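Local coordinates for protein cellulose hydrolase (Bacillus licheniformis, PDB 4YZT) that hydrolyses internal beta-1,4 linkages of cellulose as a three-module family 5 endoglucanase, its barrel domain holding bound glucan, at residues L155-I159 / R192-V196; L179-R183 / P213-I218; I338-A342 / D354-D358; T465-V469 / T485-N489; G468-S472 / S513-F517. All coordinates share one frame; numbering follows the deposited sequence.

Overall arrangement
Interactions 1 and 2 belong to the family 5 barrel and touch one another: the first pairs two neighbouring barrel strands in a wholly buried setting, the second ties their connecting helix to the loop that leads into the next strand. Backbone ladders and aliphatic packing dominate interaction 1, whereas a salt bridge in a partly exposed place on the barrel's outside carries interaction 2. Interaction 3, about 44 Å from interaction 1 between centres, is a partly buried hairpin of the X2 domain, held by two backbone bonds and a small apolar patch. Interactions 4 and 5 share Gly468 and Val469 of strand 462-470, gripped by a loop in one and by strand 515-522 in the other, with waters joining both.

Interaction 1: L155-I159 / R192-V196; sequences LLFEI and RLVIV
Arg192 lays its CD methylene over the middle of the Phe157 ring, 3.5 Å from CD to the ring centroid and 9° off the normal, a CH-pi contact. The arginine chain starts out trans (chi1 -172°) and then bends at chi3, which brings the guanidinium round to the carbonyl of Leu155. NH1 of Arg192 gives Leu155 O a hydrogen bond of 2.9 Å, and that oxygen lies in the guanidinium plane. A water bonded to the same Leu155 O also accepts from Leu193 N, bridging the two backbones beside the arginine. Beyond this point the two segments run parallel as adjacent strands of the TIM barrel, joined through helix 168-184 in a beta-alpha-beta unit. Phe157 N donates to Leu193 O, Ile195 N to Phe157 O at 2.7 Å, and Ile159 N to Ile195 O. Phe157 and Val194 face the helix side, where Ile159 CD1 meets Val194 CG1 at 3.6 Å. On the other face Ile195 turns its CD1 to Leu156 CD2, 3.9 Å away, while its CB backs onto Glu158 CB. The Glu158 chain runs extended past Ile195, and its carboxylate takes a salt bridge from Arg72. NH2 of the buried Arg192 guanidinium donates to the backbone oxygens of Lys149 and Lys151, and NE to Asn189 OD1.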
# COMPACT_ATOMS: atom_id res chain seq x y z
N LEU A 155 -23.27 1.64 -5.96
CA LEU A 155 -22.59 2.74 -5.27
C LEU A 155 -22.87 2.67 -3.77
O LEU A 155 -24.03 2.61 -3.34
CB LEU A 155 -23.02 4.10 -5.84
CG LEU A 155 -22.44 5.36 -5.15
CD1 LEU A 155 -20.91 5.46 -5.29
CD2 LEU A 155 -23.12 6.61 -5.68
N LEU A 156 -21.79 2.64 -3.00
CA LEU A 156 -21.82 2.59 -1.54
C LEU A 156 -21.38 3.94 -0.98
O LEU A 156 -20.54 4.61 -1.58
CB LEU A 156 -20.90 1.48 -1.00
CG LEU A 156 -21.22 0.00 -1.30
CD1 LEU A 156 -20.75 -0.39 -2.69
CD2 LEU A 156 -20.57 -0.91 -0.26
N PHE A 157 -21.95 4.34 0.16
CA PHE A 157 -21.47 5.55 0.86
C PHE A 157 -20.65 5.16 2.07
O PHE A 157 -21.09 4.33 2.88
CB PHE A 157 -22.63 6.44 1.35
CG PHE A 157 -23.48 7.04 0.26
CD1 PHE A 157 -23.04 7.16 -1.04
CD2 PHE A 157 -24.76 7.51 0.57
CE1 PHE A 157 -23.86 7.74 -2.03
CE2 PHE A 157 -25.58 8.08 -0.40
CZ PHE A 157 -25.13 8.20 -1.70
N GLU A 158 -19.47 5.77 2.23
CA GLU A 158 -18.67 5.62 3.44
C GLU A 158 -18.67 6.94 4.22
O GLU A 158 -18.19 7.96 3.74
CB GLU A 158 -17.24 5.19 3.10
CG GLU A 158 -16.33 5.15 4.33
CD GLU A 158 -14.87 4.85 3.98
OE1 GLU A 158 -14.53 4.88 2.78
OE2 GLU A 158 -14.07 4.61 4.91
N ILE A 159 -19.22 6.91 5.43
CA ILE A 159 -19.46 8.14 6.20
C ILE A 159 -18.23 9.05 6.41
O ILE A 159 -18.31 10.25 6.12
CB ILE A 159 -20.07 7.79 7.57
CG1 ILE A 159 -21.39 7.03 7.38
CG2 ILE A 159 -20.34 9.06 8.39
CD1 ILE A 159 -22.39 7.79 6.53
N ARG A 192 -29.49 1.78 0.32
CA ARG A 192 -28.10 1.83 -0.11
C ARG A 192 -27.17 1.32 1.00
O ARG A 192 -27.41 1.58 2.18
CB ARG A 192 -27.70 3.24 -0.54
CG ARG A 192 -26.32 3.31 -1.18
CD ARG A 192 -26.02 4.69 -1.74
NE ARG A 192 -27.09 5.16 -2.60
CZ ARG A 192 -27.29 4.75 -3.85
NH1 ARG A 192 -26.48 3.85 -4.40
NH2 ARG A 192 -28.30 5.23 -4.55
N LEU A 193 -26.15 0.56 0.62
CA LEU A 193 -25.16 0.12 1.60
C LEU A 193 -24.37 1.32 2.12
O LEU A 193 -23.87 2.13 1.35
CB LEU A 193 -24.23 -0.93 1.00
CG LEU A 193 -24.91 -2.27 0.68
CD1 LEU A 193 -23.94 -3.21 -0.00
CD2 LEU A 193 -25.49 -2.90 1.95
N VAL A 194 -24.29 1.45 3.45
CA VAL A 194 -23.58 2.55 4.08
C VAL A 194 -22.47 1.97 4.96
O VAL A 194 -22.71 1.08 5.79
CB VAL A 194 -24.53 3.44 4.92
CG1 VAL A 194 -23.75 4.52 5.66
CG2 VAL A 194 -25.59 4.06 4.02
N ILE A 195 -21.25 2.48 4.78
CA ILE A 195 -20.08 1.92 5.44
C ILE A 195 -19.67 2.73 6.66
O ILE A 195 -19.40 3.92 6.55
CB ILE A 195 -18.88 1.86 4.46
CG1 ILE A 195 -19.27 1.08 3.19
CG2 ILE A 195 -17.67 1.20 5.13
CD1 ILE A 195 -18.37 1.41 1.99
N VAL A 196 -19.61 2.07 7.82
CA VAL A 196 -19.27 2.71 9.08
C VAL A 196 -18.15 1.97 9.80
O VAL A 196 -17.94 0.77 9.59
CB VAL A 196 -20.49 2.80 10.04
CG1 VAL A 196 -21.48 3.84 9.54
CG2 VAL A 196 -21.17 1.43 10.18
O HOH W 1 -25.27 0.33 -2.19

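Interaction 2: L179-R183 / P213-I218; sequences LNIIR and PDDDRI
Arg183 grips the carboxylate of Asp215 side-on with two nitrogens, one to each oxygen. NE of Arg183 donates to Asp215 OD2 at 2.8 Å along an almost straight bond (172°), using the syn lone pair of that oxygen and staying in the guanidinium plane. NH2 of Arg183 reaches Asp215 OD1 at 3.0 Å, also from the syn side but 29° out of the carboxylate plane, the two flat groups being turned against each other. The same NH2 makes a weak bond to Arg217 O. Leu179, one helical turn before Arg183, covers the neighbouring surface: its CD1 lies over one face of the guanidinium toward the rim, and its CD2 packs on Pro213 CB at 3.7 Å and on Asp215 CB at 3.6 Å. A trans chi1 (178°) carries the leucine branch out between arginine and loop, one methyl for each.

In the next shell, the loop holds its own acid in place. Arg217 N donates to Asp215 OD1 at 2.7 Å, so this oxygen accepts from two donors and the carboxylate rotation is fixed from both helix and loop. On the arginine side, NH1 of Arg183 donates to the carbonyls of Asn189 and Arg192, tying the guanidinium to the backbone that leads toward strand 194-196. With such a set of partners Asp215 is probably ionised. An Asx turn, closed by that Arg217 N bond, and a side-on Arg-Asp salt bridge thus join helix 168-184 to the loop before strand 218-224, on the outside of the TIM barrel.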
# COMPACT_ATOMS: atom_id res chain seq x y z
N LEU A 179 -26.12 8.45 9.14
CA LEU A 179 -26.91 7.38 8.53
C LEU A 179 -28.40 7.76 8.46
O LEU A 179 -29.06 7.52 7.45
CB LEU A 179 -26.73 6.07 9.30
CG LEU A 179 -27.56 4.89 8.80
CD1 LEU A 179 -27.07 4.45 7.42
CD2 LEU A 179 -27.52 3.74 9.79
N ASN A 180 -28.92 8.38 9.52
CA ASN A 180 -30.33 8.81 9.55
C ASN A 180 -30.61 9.85 8.47
O ASN A 180 -31.64 9.82 7.80
CB ASN A 180 -30.72 9.36 10.93
CG ASN A 180 -30.92 8.26 11.96
OD1 ASN A 180 -31.03 7.08 11.61
ND2 ASN A 180 -30.97 8.64 13.24
N ILE A 181 -29.68 10.78 8.31
CA ILE A 181 -29.79 11.76 7.24
C ILE A 181 -29.84 11.08 5.86
O ILE A 181 -30.69 11.40 5.03
CB ILE A 181 -28.63 12.76 7.30
CG1 ILE A 181 -28.92 13.81 8.38
CG2 ILE A 181 -28.38 13.41 5.94
CD1 ILE A 181 -27.71 14.53 8.84
N ILE A 182 -28.95 10.13 5.63
CA ILE A 182 -28.93 9.39 4.36
C ILE A 182 -30.26 8.64 4.14
O ILE A 182 -30.89 8.75 3.09
CB ILE A 182 -27.74 8.42 4.31
CG1 ILE A 182 -26.45 9.23 4.16
CG2 ILE A 182 -27.89 7.45 3.15
CD1 ILE A 182 -25.14 8.46 4.41
N ARG A 183 -30.68 7.88 5.15
CA ARG A 183 -31.93 7.13 5.05
C ARG A 183 -33.11 8.06 4.80
O ARG A 183 -34.00 7.75 4.01
CB ARG A 183 -32.17 6.31 6.32
CG ARG A 183 -31.13 5.21 6.52
CD ARG A 183 -31.11 4.23 5.35
NE ARG A 183 -30.17 3.14 5.60
CZ ARG A 183 -29.27 2.70 4.72
NH1 ARG A 183 -29.19 3.23 3.50
NH2 ARG A 183 -28.46 1.71 5.08
N PRO A 213 -24.84 0.79 14.15
CA PRO A 213 -26.15 1.44 14.10
C PRO A 213 -27.25 0.40 13.88
O PRO A 213 -26.99 -0.67 13.32
CB PRO A 213 -26.05 2.38 12.90
CG PRO A 213 -24.57 2.56 12.65
CD PRO A 213 -23.90 1.31 13.14
N ASP A 214 -28.46 0.72 14.33
CA ASP A 214 -29.60 -0.17 14.16
C ASP A 214 -30.16 -0.06 12.74
O ASP A 214 -31.11 0.69 12.49
CB ASP A 214 -30.68 0.16 15.19
CG ASP A 214 -31.76 -0.90 15.26
OD1 ASP A 214 -31.49 -2.05 14.83
OD2 ASP A 214 -32.87 -0.59 15.76
N ASP A 215 -29.56 -0.81 11.82
CA ASP A 215 -29.83 -0.66 10.40
C ASP A 215 -29.37 -1.95 9.74
O ASP A 215 -28.27 -2.42 10.03
CB ASP A 215 -29.09 0.55 9.84
CG ASP A 215 -29.41 0.85 8.38
OD1 ASP A 215 -29.04 0.04 7.50
OD2 ASP A 215 -30.00 1.92 8.12
N ASP A 216 -30.19 -2.54 8.88
CA ASP A 216 -29.81 -3.82 8.31
C ASP A 216 -29.20 -3.72 6.91
O ASP A 216 -29.08 -4.72 6.22
CB ASP A 216 -31.01 -4.78 8.30
CG ASP A 216 -32.20 -4.21 7.59
OD1 ASP A 216 -33.32 -4.75 7.79
OD2 ASP A 216 -32.04 -3.23 6.85
N ARG A 217 -28.80 -2.51 6.51
CA ARG A 217 -28.04 -2.33 5.28
C ARG A 217 -26.75 -1.53 5.54
O ARG A 217 -26.47 -0.51 4.88
CB ARG A 217 -28.89 -1.64 4.20
CG ARG A 217 -30.18 -2.39 3.84
CD ARG A 217 -29.93 -3.51 2.84
NE ARG A 217 -29.53 -3.01 1.54
CZ ARG A 217 -29.01 -3.76 0.57
NH1 ARG A 217 -28.68 -3.22 -0.59
NH2 ARG A 217 -28.84 -5.06 0.75
N ILE A 218 -25.95 -2.00 6.50
CA ILE A 218 -24.66 -1.36 6.76
C ILE A 218 -23.53 -2.34 6.51
O ILE A 218 -23.73 -3.55 6.52
CB ILE A 218 -24.52 -0.82 8.20
CG1 ILE A 218 -24.81 -1.91 9.24
CG2 ILE A 218 -25.44 0.38 8.43
CD1 ILE A 218 -24.50 -1.47 10.67

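Interaction 3: I338-A342 / D354-D358; sequences IIKPA and DQTVD
Lys340 N donates to Asp358 O at 2.8 Å, the shortest polar bond between residues 338-342 and 354-358. The return bond, Asp358 N to Lys340 O at 2.9 Å, makes Lys340 and Asp358 an antiparallel hydrogen-bonded pair in the hairpin of strands 338-347 and 355-360, part of the X2 domain's sheet. Asp358 O also receives a CA-H...O contact from Ile339 CA at 3.4 Å. Next comes Pro341, after a cis peptide; as a proline it has no N-H to give, and its CD comes to 3.9 Å from Thr356 O. That carbonyl is met from within its own strand by Gln355 NE2, whose side chain folds back through chi2 (66°).

On the buried side Val357 CG1 rests against Ile339 CB at 3.9 Å and approaches the Pro341 ring more loosely. Met426 of strand 424-431 touches both Ile339 and Val357. Lys340 and Asp358 project from the opposite, exposed face, the lysine extended with its end leading away. Cohesion here therefore comes from two backbone bonds and a small apolar patch, with the charged ends contributing no salt bridge to each other.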
# COMPACT_ATOMS: atom_id res chain seq x y z
N ILE A 338 4.72 -18.88 -4.35
CA ILE A 338 5.71 -17.85 -4.08
C ILE A 338 7.11 -18.46 -4.14
O ILE A 338 7.40 -19.44 -3.44
CB ILE A 338 5.48 -17.19 -2.69
CG1 ILE A 338 4.04 -16.68 -2.55
CG2 ILE A 338 6.47 -16.06 -2.48
CD1 ILE A 338 3.69 -15.50 -3.45
N ILE A 339 7.97 -17.91 -5.00
CA ILE A 339 9.36 -18.37 -5.11
C ILE A 339 10.32 -17.58 -4.21
O ILE A 339 10.08 -16.40 -3.90
CB ILE A 339 9.89 -18.29 -6.57
CG1 ILE A 339 10.02 -16.83 -7.02
CG2 ILE A 339 9.01 -19.10 -7.51
CD1 ILE A 339 10.71 -16.67 -8.38
N LYS A 340 11.40 -18.24 -3.80
CA LYS A 340 12.49 -17.61 -3.03
C LYS A 340 13.82 -18.19 -3.50
O LYS A 340 14.06 -19.39 -3.37
CB LYS A 340 12.31 -17.83 -1.53
CG LYS A 340 13.08 -16.87 -0.64
CD LYS A 340 12.72 -17.05 0.83
CE LYS A 340 13.44 -16.01 1.70
NZ LYS A 340 13.25 -16.28 3.15
N PRO A 341 14.72 -17.34 -4.02
CA PRO A 341 14.61 -15.88 -4.09
C PRO A 341 13.83 -15.39 -5.30
O PRO A 341 13.72 -16.12 -6.29
CB PRO A 341 16.08 -15.43 -4.18
CG PRO A 341 16.73 -16.53 -4.96
CD PRO A 341 16.01 -17.81 -4.57
N ALA A 342 13.33 -14.17 -5.23
CA ALA A 342 12.69 -13.53 -6.37
C ALA A 342 13.71 -12.72 -7.16
O ALA A 342 13.54 -12.48 -8.35
CB ALA A 342 11.53 -12.66 -5.92
N ASP A 354 25.28 -24.44 -9.43
CA ASP A 354 23.84 -24.62 -9.53
C ASP A 354 23.13 -23.75 -8.50
O ASP A 354 23.65 -23.52 -7.40
CB ASP A 354 23.46 -26.09 -9.35
CG ASP A 354 24.03 -26.98 -10.43
OD1 ASP A 354 24.47 -26.45 -11.48
OD2 ASP A 354 24.04 -28.22 -10.25
N GLN A 355 21.96 -23.25 -8.87
CA GLN A 355 21.20 -22.34 -8.03
C GLN A 355 19.87 -22.95 -7.60
O GLN A 355 19.11 -23.40 -8.44
CB GLN A 355 20.93 -21.03 -8.77
CG GLN A 355 20.05 -20.08 -8.00
CD GLN A 355 20.73 -19.58 -6.75
OE1 GLN A 355 21.94 -19.34 -6.74
NE2 GLN A 355 19.95 -19.42 -5.67
N THR A 356 19.61 -22.95 -6.30
CA THR A 356 18.35 -23.48 -5.80
C THR A 356 17.31 -22.38 -5.67
O THR A 356 17.60 -21.28 -5.19
CB THR A 356 18.55 -24.21 -4.45
OG1 THR A 356 19.38 -25.36 -4.65
CG2 THR A 356 17.22 -24.66 -3.86
N VAL A 357 16.10 -22.67 -6.16
CA VAL A 357 14.95 -21.81 -5.96
C VAL A 357 13.88 -22.62 -5.24
O VAL A 357 13.44 -23.65 -5.74
CB VAL A 357 14.38 -21.29 -7.30
CG1 VAL A 357 13.27 -20.27 -7.06
CG2 VAL A 357 15.47 -20.66 -8.14
N ASP A 358 13.49 -22.17 -4.05
CA ASP A 358 12.44 -22.83 -3.29
C ASP A 358 11.08 -22.24 -3.63
O ASP A 358 10.94 -21.03 -3.81
CB ASP A 358 12.71 -22.71 -1.79
CG ASP A 358 13.97 -23.45 -1.35
OD1 ASP A 358 14.15 -24.62 -1.76
OD2 ASP A 358 14.77 -22.86 -0.60

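Interaction 4: T465-V469 / T485-N489; sequences TVKGV and TPYLN
Lys467 and Tyr487 make the aromatic contact. CB of Lys467 stands over the centre of the Tyr487 ring, 3.7 Å from the centroid and 13° off the normal, a CH-pi contact. With CG between the backbone N and the carbonyl carbon (chi1 59°), the lysine chain runs extended across the ring toward the hydroxyl, its CD 3.9 Å from Tyr487 OH. Thr465 comes to another part of the ring, its CG2 3.9 Å from CE2 of Tyr487.

Two backbone hydrogen bonds join the loop to strand 462-470: Leu488 N to Val466 O and Gly468 N to Pro486 O, each 2.9 Å. An ST turn, in which Tyr487 N donates to Thr485 OG1, shapes the loop as it enters the bridge.

Apolar packing continues on both sides of the tyrosine in sequence, with Val469 CG2 on Pro486 CB at 3.8 Å and Val466 CG1 on Leu488 CD1.

Two waters add polar links: one accepts from Lys467 NZ and donates to Tyr487 OH at 2.8 Å, the other lies between Thr465 OG1 and Leu488 O. The tyrosine hydroxyl is also hydrogen-bonded to Glu520 of strand 515-522. The lysine thus covers the ring with its methylenes while its ammonium bonds to water.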
# COMPACT_ATOMS: atom_id res chain seq x y z
N THR A 465 18.13 -0.07 3.22
CA THR A 465 17.84 0.81 4.35
C THR A 465 19.10 1.62 4.69
O THR A 465 20.15 1.45 4.07
CB THR A 465 17.35 0.00 5.58
OG1 THR A 465 16.97 0.91 6.63
CG2 THR A 465 18.43 -0.92 6.10
N VAL A 466 18.99 2.53 5.66
CA VAL A 466 20.12 3.36 6.05
C VAL A 466 20.14 3.50 7.57
O VAL A 466 19.08 3.65 8.17
CB VAL A 466 20.05 4.78 5.43
CG1 VAL A 466 21.37 5.53 5.66
CG2 VAL A 466 19.71 4.73 3.95
N LYS A 467 21.32 3.45 8.20
CA LYS A 467 21.44 3.82 9.61
C LYS A 467 22.43 4.98 9.74
O LYS A 467 23.30 5.18 8.87
CB LYS A 467 21.86 2.64 10.48
CG LYS A 467 23.21 2.02 10.10
CD LYS A 467 23.73 1.08 11.19
CE LYS A 467 24.97 0.31 10.73
NZ LYS A 467 25.44 -0.66 11.77
N GLY A 468 22.29 5.74 10.82
CA GLY A 468 23.14 6.89 11.07
C GLY A 468 23.53 6.96 12.52
O GLY A 468 22.68 6.85 13.40
N VAL A 469 24.83 7.16 12.77
CA VAL A 469 25.42 7.06 14.09
C VAL A 469 26.29 8.28 14.36
O VAL A 469 26.99 8.76 13.46
CB VAL A 469 26.26 5.76 14.20
CG1 VAL A 469 27.16 5.77 15.39
CG2 VAL A 469 25.35 4.53 14.22
N THR A 485 17.24 2.96 18.20
CA THR A 485 17.80 2.46 16.95
C THR A 485 18.45 3.57 16.14
O THR A 485 18.00 4.71 16.16
CB THR A 485 16.72 1.77 16.07
OG1 THR A 485 17.31 1.29 14.86
CG2 THR A 485 15.59 2.74 15.68
N PRO A 486 19.54 3.23 15.42
CA PRO A 486 20.18 4.18 14.52
C PRO A 486 19.57 4.12 13.13
O PRO A 486 19.91 4.94 12.27
CB PRO A 486 21.64 3.71 14.50
CG PRO A 486 21.49 2.20 14.59
CD PRO A 486 20.33 1.99 15.55
N TYR A 487 18.66 3.18 12.92
CA TYR A 487 18.10 3.00 11.58
C TYR A 487 17.07 4.09 11.28
O TYR A 487 16.25 4.46 12.12
CB TYR A 487 17.50 1.60 11.41
CG TYR A 487 18.59 0.59 11.13
CD1 TYR A 487 19.19 -0.11 12.16
CD2 TYR A 487 19.05 0.37 9.84
CE1 TYR A 487 20.20 -1.01 11.92
CE2 TYR A 487 20.06 -0.53 9.58
CZ TYR A 487 20.63 -1.22 10.62
OH TYR A 487 21.63 -2.13 10.38
N LEU A 488 17.18 4.63 10.06
CA LEU A 488 16.34 5.71 9.58
C LEU A 488 15.08 5.19 8.87
O LEU A 488 14.92 3.97 8.68
CB LEU A 488 17.14 6.61 8.62
CG LEU A 488 18.48 7.15 9.14
CD1 LEU A 488 19.15 7.99 8.06
CD2 LEU A 488 18.28 7.99 10.38
N ASN A 489 14.20 6.10 8.46
CA ASN A 489 12.93 5.72 7.85
C ASN A 489 12.85 6.10 6.37
O ASN A 489 13.14 7.24 6.00
CB ASN A 489 11.76 6.37 8.59
CG ASN A 489 11.60 5.86 10.03
OD1 ASN A 489 12.17 4.84 10.41
ND2 ASN A 489 10.81 6.57 10.82
O HOH W 2 14.42 1.75 7.16
O HOH W 3 23.56 -2.48 12.35

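Interaction 5: G468-S472 / S513-F517; sequences GVVDS and SDSTF
Gly468 brings its CA against the ring of Phe517, 3.7 Å from CD1, in a non-hydrogen-bonded pair of two antiparallel strands, 462-470 and 515-522, neighbours in a four-stranded mixed sheet. The ring sits obliquely against the bare backbone, its CE1 3.9 Å from Gly468 CA. Leu488 packs on the same phenylalanine.

Val469 forms the hydrogen-bonded pair with Thr516, N to O and O to N both at 3.0 Å. Its carbonyl oxygen also has the CB of Ser515 close by.

Val470 pairs with Ser515 without backbone bonds, and directs CG1 at Ser513 OG, 3.3 Å away, toward the residues that lead into strand 515-522.

Asp471 lies just past the strand, yet its backbone still donates, N to Asp514 O at 3.0 Å and in the carbonyl plane. The side chain swings back across the strands to meet Thr516 at about a right angle: OG1 of Thr516 donates to the syn lone pair of Asp471 OD1 at 2.7 Å. Lys531 also hydrogen-bonds that hydroxyl, so the threonine links acid and lysine. The other oxygen, OD2, accepts a hydrogen bond from a water that also donates to Ser515 O.

Ser472 closes the series through a second water, which accepts from Ser472 N at 2.9 Å and donates to Asp514 O.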
# COMPACT_ATOMS: atom_id res chain seq x y z
N GLY A 468 22.29 5.74 10.82
CA GLY A 468 23.14 6.89 11.07
C GLY A 468 23.53 6.96 12.52
O GLY A 468 22.68 6.85 13.40
N VAL A 469 24.83 7.16 12.77
CA VAL A 469 25.42 7.06 14.09
C VAL A 469 26.29 8.28 14.36
O VAL A 469 26.99 8.76 13.46
CB VAL A 469 26.26 5.76 14.20
CG1 VAL A 469 27.16 5.77 15.39
CG2 VAL A 469 25.35 4.53 14.22
N VAL A 470 26.24 8.81 15.59
CA VAL A 470 27.13 9.90 15.96
C VAL A 470 28.50 9.31 16.30
O VAL A 470 28.59 8.41 17.13
CB VAL A 470 26.59 10.71 17.15
CG1 VAL A 470 27.50 11.90 17.44
CG2 VAL A 470 25.15 11.15 16.88
N ASP A 471 29.55 9.79 15.64
CA ASP A 471 30.88 9.21 15.80
C ASP A 471 31.38 9.22 17.25
O ASP A 471 31.86 8.20 17.76
CB ASP A 471 31.89 9.93 14.91
CG ASP A 471 31.73 9.60 13.44
OD1 ASP A 471 30.87 8.76 13.08
OD2 ASP A 471 32.49 10.17 12.63
N SER A 472 31.30 10.36 17.92
CA SER A 472 31.91 10.49 19.24
C SER A 472 31.23 9.63 20.30
O SER A 472 31.87 9.24 21.28
CB SER A 472 31.92 11.95 19.70
OG SER A 472 30.60 12.43 19.85
N SER A 513 27.34 16.75 15.36
CA SER A 513 28.78 16.55 15.23
C SER A 513 29.03 15.49 14.17
O SER A 513 28.08 14.93 13.63
CB SER A 513 29.41 16.15 16.57
OG SER A 513 28.91 14.91 17.05
N ASP A 514 30.29 15.21 13.87
CA ASP A 514 30.63 14.28 12.80
C ASP A 514 29.93 12.91 12.95
O ASP A 514 29.92 12.30 14.03
CB ASP A 514 32.15 14.10 12.74
CG ASP A 514 32.87 15.39 12.42
OD1 ASP A 514 32.20 16.42 12.15
OD2 ASP A 514 34.12 15.39 12.45
N SER A 515 29.31 12.45 11.87
CA SER A 515 28.47 11.25 11.90
C SER A 515 28.77 10.34 10.72
O SER A 515 29.33 10.78 9.70
CB SER A 515 26.98 11.61 11.90
OG SER A 515 26.66 12.44 13.01
N THR A 516 28.41 9.07 10.87
CA THR A 516 28.65 8.07 9.84
C THR A 516 27.33 7.43 9.45
O THR A 516 26.58 6.96 10.31
CB THR A 516 29.64 6.98 10.34
OG1 THR A 516 30.91 7.58 10.64
CG2 THR A 516 29.83 5.90 9.28
N PHE A 517 27.03 7.45 8.15
CA PHE A 517 25.82 6.82 7.62
C PHE A 517 26.18 5.56 6.85
O PHE A 517 27.11 5.57 6.04
CB PHE A 517 25.04 7.78 6.74
CG PHE A 517 24.47 8.94 7.48
CD1 PHE A 517 23.18 8.89 7.97
CD2 PHE A 517 25.24 10.08 7.72
CE1 PHE A 517 22.66 9.96 8.70
CE2 PHE A 517 24.73 11.15 8.42
CZ PHE A 517 23.44 11.09 8.92
O HOH W 4 32.23 11.24 10.33
O HOH W 5 30.73 12.95 16.66